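Local coordinates for uncharacterized protein (PDB 6SCE) that cuts DNA in type III CRISPR defence once activated by cyclic oligoadenylate, which its CARF domains probably sense, at residues A[284-296]-A[364-378]. Sequence-based numbering, arbitrary orientation.
Sequences ALPLPQEGPLLLA and VVEEALRRGHPVHAN
The ring of His373 lies beneath the backbone of Glu290 and Gly291: Glu290 C stands over the centre of one face, with Gly291 N offset toward the rim and 3.3 Å from His373 ND1, while Arg371 CB lies against the opposite face, toward its rim. Arg371 NH2 sits at the edge of this ring, in its plane, and His373 CE1 at the edge of the guanidinium. From Arg371, NE donates to His373 NE2 over 3.0 Å, approaching 36° out of the ring plane. Its guanidinium, carried back to the loop by a bend at chi3 (61°), has Pro288 O over one face and gives a weak bond from NH2 to Gln289 O (2.8 Å). With His373 cut back to an alanine, Arg371 NE would probably lose its acceptor and a gap would open under the Glu290–Gly291 peptide. Farther along, the ring of His376 has Leu293 O lying at its edge, in plane, and meets His311 with ring planes roughly perpendicular.

A water donates to both Pro288 O and Glu367 OE2, tying loop to helix; Glu367 OE1 is salt-bridged to Arg370. The Leu287 side chain crosses that of Glu367 at about a right angle, its CD1 against Glu367 CG, and the Pro288 ring rests on Val364 and Ala368. Leu293 reaches the same helix, its CD2 pressed to 3.5 Å from Ala368 CB. Leu295 CD1 fits between Val365 CG2 (3.7 Å) and Val375 CG1, with CG swung beside its own backbone N (chi1 -41°).

Strands 293-296 and 375-378 run parallel, joined by four near-straight bonds, from Leu293 N to Pro374 O (2.9 Å) through to Asn378 N on Leu295 O. Strand 316-321 flanks 293-297 on its other edge; helix 354-370 packs on the Leu293–Leu295 face, helix 303-312 on the Leu294–His376 face. This is the centre of a Rossmann-like alpha/beta sheet of order 3-2-1-4, consistent with a CARF domain.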
loop_
_atom_site.group_PDB
_atom_site.type_symbol
_atom_site.label_atom_id
_atom_site.label_comp_id
_atom_site.label_asym_id
_atom_site.label_seq_id
_atom_site.Cartn_x
_atom_site.Cartn_y
_atom_site.Cartn_z
ATOM N N ALA A 284 7.278 22.841 18.004
ATOM C CA ALA A 284 6.003 22.259 18.355
ATOM C C ALA A 284 4.950 22.626 17.310
ATOM O O ALA A 284 5.101 23.594 16.542
ATOM C CB ALA A 284 5.543 22.736 19.707
ATOM N N LEU A 285 3.864 21.863 17.310
ATOM C CA LEU A 285 2.729 22.182 16.461
ATOM C C LEU A 285 1.946 23.377 17.007
ATOM O O LEU A 285 1.711 23.465 18.214
ATOM C CB LEU A 285 1.790 20.965 16.340
ATOM C CG LEU A 285 2.429 19.735 15.671
ATOM C CD1 LEU A 285 1.597 18.469 15.918
ATOM C CD2 LEU A 285 2.675 19.948 14.187
ATOM N N PRO A 286 1.494 24.274 16.109
ATOM C CA PRO A 286 0.631 25.393 16.537
ATOM C C PRO A 286 -0.657 24.864 17.123
ATOM O O PRO A 286 -1.196 23.870 16.606
ATOM C CB PRO A 286 0.313 26.141 15.229
ATOM C CG PRO A 286 1.323 25.684 14.242
ATOM C CD PRO A 286 1.828 24.329 14.677
ATOM N N LEU A 287 -1.152 25.515 18.176
ATOM C CA LEU A 287 -2.421 25.143 18.790
ATOM C C LEU A 287 -3.544 25.411 17.800
ATOM O O LEU A 287 -3.411 26.277 16.929
ATOM C CB LEU A 287 -2.656 25.900 20.114
ATOM C CG LEU A 287 -1.699 25.541 21.263
ATOM C CD1 LEU A 287 -2.118 26.221 22.557
ATOM C CD2 LEU A 287 -1.614 24.027 21.485
ATOM N N PRO A 288 -4.611 24.606 17.862
ATOM C CA PRO A 288 -5.696 24.757 16.928
ATOM C C PRO A 288 -6.550 25.974 17.251
ATOM O O PRO A 288 -6.736 26.294 18.418
ATOM C CB PRO A 288 -6.512 23.486 17.134
ATOM C CG PRO A 288 -6.228 23.087 18.527
ATOM C CD PRO A 288 -4.803 23.451 18.746
ATOM N N GLN A 289 -7.046 26.625 16.215
ATOM C CA GLN A 289 -7.925 27.787 16.359
ATOM C C GLN A 289 -9.358 27.512 15.926
ATOM O O GLN A 289 -10.267 28.246 16.305
ATOM C CB GLN A 289 -7.365 28.953 15.558
ATOM C CG GLN A 289 -6.024 29.416 16.079
ATOM C CD GLN A 289 -5.686 30.806 15.624
ATOM O OE1 GLN A 289 -5.752 31.756 16.410
ATOM N NE2 GLN A 289 -5.340 30.945 14.342
ATOM N N GLU A 290 -9.569 26.439 15.170
ATOM C CA GLU A 290 -10.818 26.223 14.461
ATOM C C GLU A 290 -11.057 24.719 14.326
ATOM O O GLU A 290 -10.134 23.988 14.010
ATOM C CB GLU A 290 -10.664 26.842 13.078
ATOM C CG GLU A 290 -11.918 27.438 12.488
ATOM C CD GLU A 290 -11.645 28.183 11.197
ATOM O OE1 GLU A 290 -10.489 28.174 10.717
ATOM O OE2 GLU A 290 -12.599 28.778 10.666
ATOM N N GLY A 291 -12.273 24.266 14.596
ATOM C CA GLY A 291 -12.646 22.875 14.416
ATOM C C GLY A 291 -13.550 22.681 13.218
ATOM O O GLY A 291 -14.043 23.668 12.660
ATOM N N PRO A 292 -13.789 21.433 12.803
ATOM C CA PRO A 292 -13.161 20.229 13.376
ATOM C C PRO A 292 -11.677 20.077 13.014
ATOM O O PRO A 292 -11.186 20.684 12.047
ATOM C CB PRO A 292 -13.943 19.080 12.722
ATOM C CG PRO A 292 -15.154 19.690 12.121
ATOM C CD PRO A 292 -14.798 21.097 11.789
ATOM N N LEU A 293 -10.987 19.261 13.797
ATOM C CA LEU A 293 -9.603 18.894 13.577
ATOM C C LEU A 293 -9.516 17.456 13.114
ATOM O O LEU A 293 -10.290 16.608 13.565
ATOM C CB LEU A 293 -8.838 18.915 14.886
ATOM C CG LEU A 293 -8.155 20.169 15.361
ATOM C CD1 LEU A 293 -9.131 21.305 15.426
ATOM C CD2 LEU A 293 -7.554 19.892 16.723
ATOM N N LEU A 294 -8.545 17.196 12.256
ATOM C CA LEU A 294 -8.158 15.824 11.893
ATOM C C LEU A 294 -6.686 15.660 12.201
ATOM O O LEU A 294 -5.856 16.451 11.746
ATOM C CB LEU A 294 -8.407 15.548 10.426
ATOM C CG LEU A 294 -7.934 14.199 9.862
ATOM C CD1 LEU A 294 -8.556 13.046 10.647
ATOM C CD2 LEU A 294 -8.263 14.098 8.388
ATOM N N LEU A 295 -6.373 14.636 12.978
ATOM C CA LEU A 295 -5.009 14.234 13.259
ATOM C C LEU A 295 -4.745 12.904 12.556
ATOM O O LEU A 295 -5.543 11.987 12.661
ATOM C CB LEU A 295 -4.800 14.041 14.747
ATOM C CG LEU A 295 -5.424 15.049 15.698
ATOM C CD1 LEU A 295 -5.069 14.661 17.125
ATOM C CD2 LEU A 295 -4.979 16.434 15.364
ATOM N N ALA A 296 -3.634 12.824 11.838
ATOM C CA ALA A 296 -3.301 11.620 11.099
ATOM C C ALA A 296 -1.810 11.495 10.861
ATOM O O ALA A 296 -1.082 12.513 10.821
ATOM C CB ALA A 296 -4.025 11.611 9.753
ATOM N N VAL A 364 -2.234 19.571 21.383
ATOM C CA VAL A 364 -3.184 19.952 20.358
ATOM C C VAL A 364 -4.551 19.383 20.749
ATOM O O VAL A 364 -5.565 20.077 20.736
ATOM C CB VAL A 364 -2.723 19.437 18.966
ATOM C CG1 VAL A 364 -3.810 19.579 17.915
ATOM C CG2 VAL A 364 -1.437 20.110 18.546
ATOM N N VAL A 365 -4.568 18.111 21.129
ATOM C CA VAL A 365 -5.783 17.479 21.597
ATOM C C VAL A 365 -6.372 18.237 22.800
ATOM O O VAL A 365 -7.563 18.543 22.829
ATOM C CB VAL A 365 -5.508 16.017 21.988
ATOM C CG1 VAL A 365 -6.699 15.375 22.683
ATOM C CG2 VAL A 365 -5.127 15.225 20.751
ATOM N N GLU A 366 -5.534 18.522 23.776
ATOM C CA GLU A 366 -6.004 19.136 25.015
ATOM C C GLU A 366 -6.583 20.525 24.751
ATOM O O GLU A 366 -7.663 20.836 25.240
ATOM C CB GLU A 366 -4.910 19.138 26.091
ATOM C CG GLU A 366 -4.817 17.766 26.765
ATOM C CD GLU A 366 -3.531 17.517 27.537
ATOM O OE1 GLU A 366 -2.809 18.484 27.855
ATOM O OE2 GLU A 366 -3.249 16.330 27.818
ATOM N N GLU A 367 -5.894 21.319 23.940
ATOM C CA GLU A 367 -6.406 22.627 23.540
ATOM C C GLU A 367 -7.704 22.495 22.750
ATOM O O GLU A 367 -8.665 23.216 23.006
ATOM C CB GLU A 367 -5.339 23.407 22.776
ATOM C CG GLU A 367 -5.770 24.771 22.263
ATOM C CD GLU A 367 -6.006 25.806 23.359
ATOM O OE1 GLU A 367 -5.710 25.539 24.531
ATOM O OE2 GLU A 367 -6.502 26.897 23.025
ATOM N N ALA A 368 -7.767 21.548 21.815
ATOM C CA ALA A 368 -8.979 21.348 21.043
ATOM C C ALA A 368 -10.179 21.016 21.914
ATOM O O ALA A 368 -11.283 21.551 21.690
ATOM C CB ALA A 368 -8.781 20.259 20.006
ATOM N N LEU A 369 -9.978 20.144 22.895
ATOM C CA LEU A 369 -11.063 19.707 23.764
ATOM C C LEU A 369 -11.495 20.821 24.721
ATOM O O LEU A 369 -12.661 20.908 25.098
ATOM C CB LEU A 369 -10.662 18.450 24.550
ATOM C CG LEU A 369 -10.502 17.186 23.682
ATOM C CD1 LEU A 369 -10.020 16.040 24.559
ATOM C CD2 LEU A 369 -11.780 16.814 22.925
ATOM N N ARG A 370 -10.555 21.672 25.088
ATOM C CA ARG A 370 -10.822 22.835 25.931
ATOM C C ARG A 370 -11.743 23.818 25.204
ATOM O O ARG A 370 -12.732 24.312 25.763
ATOM C CB ARG A 370 -9.479 23.487 26.249
ATOM C CG ARG A 370 -9.486 24.648 27.226
ATOM C CD ARG A 370 -8.049 24.997 27.618
ATOM N NE ARG A 370 -7.359 23.828 28.183
ATOM C CZ ARG A 370 -6.239 23.259 27.715
ATOM N NH1 ARG A 370 -5.746 22.190 28.340
ATOM N NH2 ARG A 370 -5.592 23.738 26.654
ATOM N N ARG A 371 -11.415 24.074 23.940
ATOM C CA ARG A 371 -12.152 25.006 23.101
ATOM C C ARG A 371 -13.389 24.426 22.440
ATOM O O ARG A 371 -14.076 25.129 21.702
ATOM C CB ARG A 371 -11.236 25.563 22.019
ATOM C CG ARG A 371 -10.157 26.488 22.550
ATOM C CD ARG A 371 -9.136 26.811 21.474
ATOM N NE ARG A 371 -9.727 27.491 20.323
ATOM C CZ ARG A 371 -9.554 28.775 20.008
ATOM N NH1 ARG A 371 -8.798 29.581 20.751
ATOM N NH2 ARG A 371 -10.146 29.261 18.924
ATOM N N GLY A 372 -13.678 23.154 22.678
ATOM C CA GLY A 372 -14.834 22.514 22.071
ATOM C C GLY A 372 -14.700 22.145 20.600
ATOM O O GLY A 372 -15.703 21.836 19.961
ATOM N N HIS A 373 -13.480 22.135 20.058
ATOM C CA HIS A 373 -13.260 21.665 18.668
ATOM C C HIS A 373 -13.371 20.139 18.618
ATOM O O HIS A 373 -12.666 19.463 19.362
ATOM C CB HIS A 373 -11.873 22.048 18.175
ATOM C CG HIS A 373 -11.606 23.519 18.188
ATOM N ND1 HIS A 373 -12.578 24.454 17.911
ATOM C CD2 HIS A 373 -10.472 24.216 18.432
ATOM C CE1 HIS A 373 -12.063 25.665 18.005
ATOM N NE2 HIS A 373 -10.783 25.550 18.307
ATOM N N PRO A 374 -14.257 19.592 17.760
ATOM C CA PRO A 374 -14.246 18.150 17.532
ATOM C C PRO A 374 -12.844 17.696 17.102
ATOM O O PRO A 374 -12.235 18.331 16.238
ATOM C CB PRO A 374 -15.233 17.963 16.389
ATOM C CG PRO A 374 -16.132 19.151 16.452
ATOM C CD PRO A 374 -15.286 20.271 16.955
ATOM N N VAL A 375 -12.343 16.631 17.712
ATOM C CA VAL A 375 -11.021 16.119 17.388
ATOM C C VAL A 375 -11.149 14.734 16.800
ATOM O O VAL A 375 -11.481 13.800 17.528
ATOM C CB VAL A 375 -10.131 16.001 18.633
ATOM C CG1 VAL A 375 -8.730 15.548 18.225
ATOM C CG2 VAL A 375 -10.046 17.314 19.347
ATOM N N HIS A 376 -10.860 14.602 15.508
ATOM C CA HIS A 376 -10.879 13.303 14.821
ATOM C C HIS A 376 -9.446 12.758 14.745
ATOM O O HIS A 376 -8.501 13.495 14.487
ATOM C CB HIS A 376 -11.444 13.428 13.412
ATOM C CG HIS A 376 -12.864 13.895 13.370
ATOM N ND1 HIS A 376 -13.926 13.025 13.242
ATOM C CD2 HIS A 376 -13.399 15.133 13.446
ATOM C CE1 HIS A 376 -15.054 13.717 13.235
ATOM N NE2 HIS A 376 -14.765 14.995 13.354
ATOM N N ALA A 377 -9.290 11.472 14.994
ATOM C CA ALA A 377 -7.984 10.867 14.928
ATOM C C ALA A 377 -8.092 9.625 14.080
ATOM O O ALA A 377 -8.817 8.687 14.410
ATOM C CB ALA A 377 -7.460 10.531 16.324
ATOM N N ASN A 378 -7.368 9.616 12.979
ATOM C CA ASN A 378 -7.331 8.459 12.135
ATOM C C ASN A 378 -6.170 7.547 12.580
ATOM O O ASN A 378 -5.036 7.995 12.719
ATOM C CB ASN A 378 -7.117 8.867 10.678
ATOM C CG ASN A 378 -6.965 7.667 9.787
ATOM O OD1 ASN A 378 -5.845 7.127 9.608
ATOM N ND2 ASN A 378 -8.092 7.168 9.300
HETATM O O HOH W 1 -6.054 27.916 20.455
#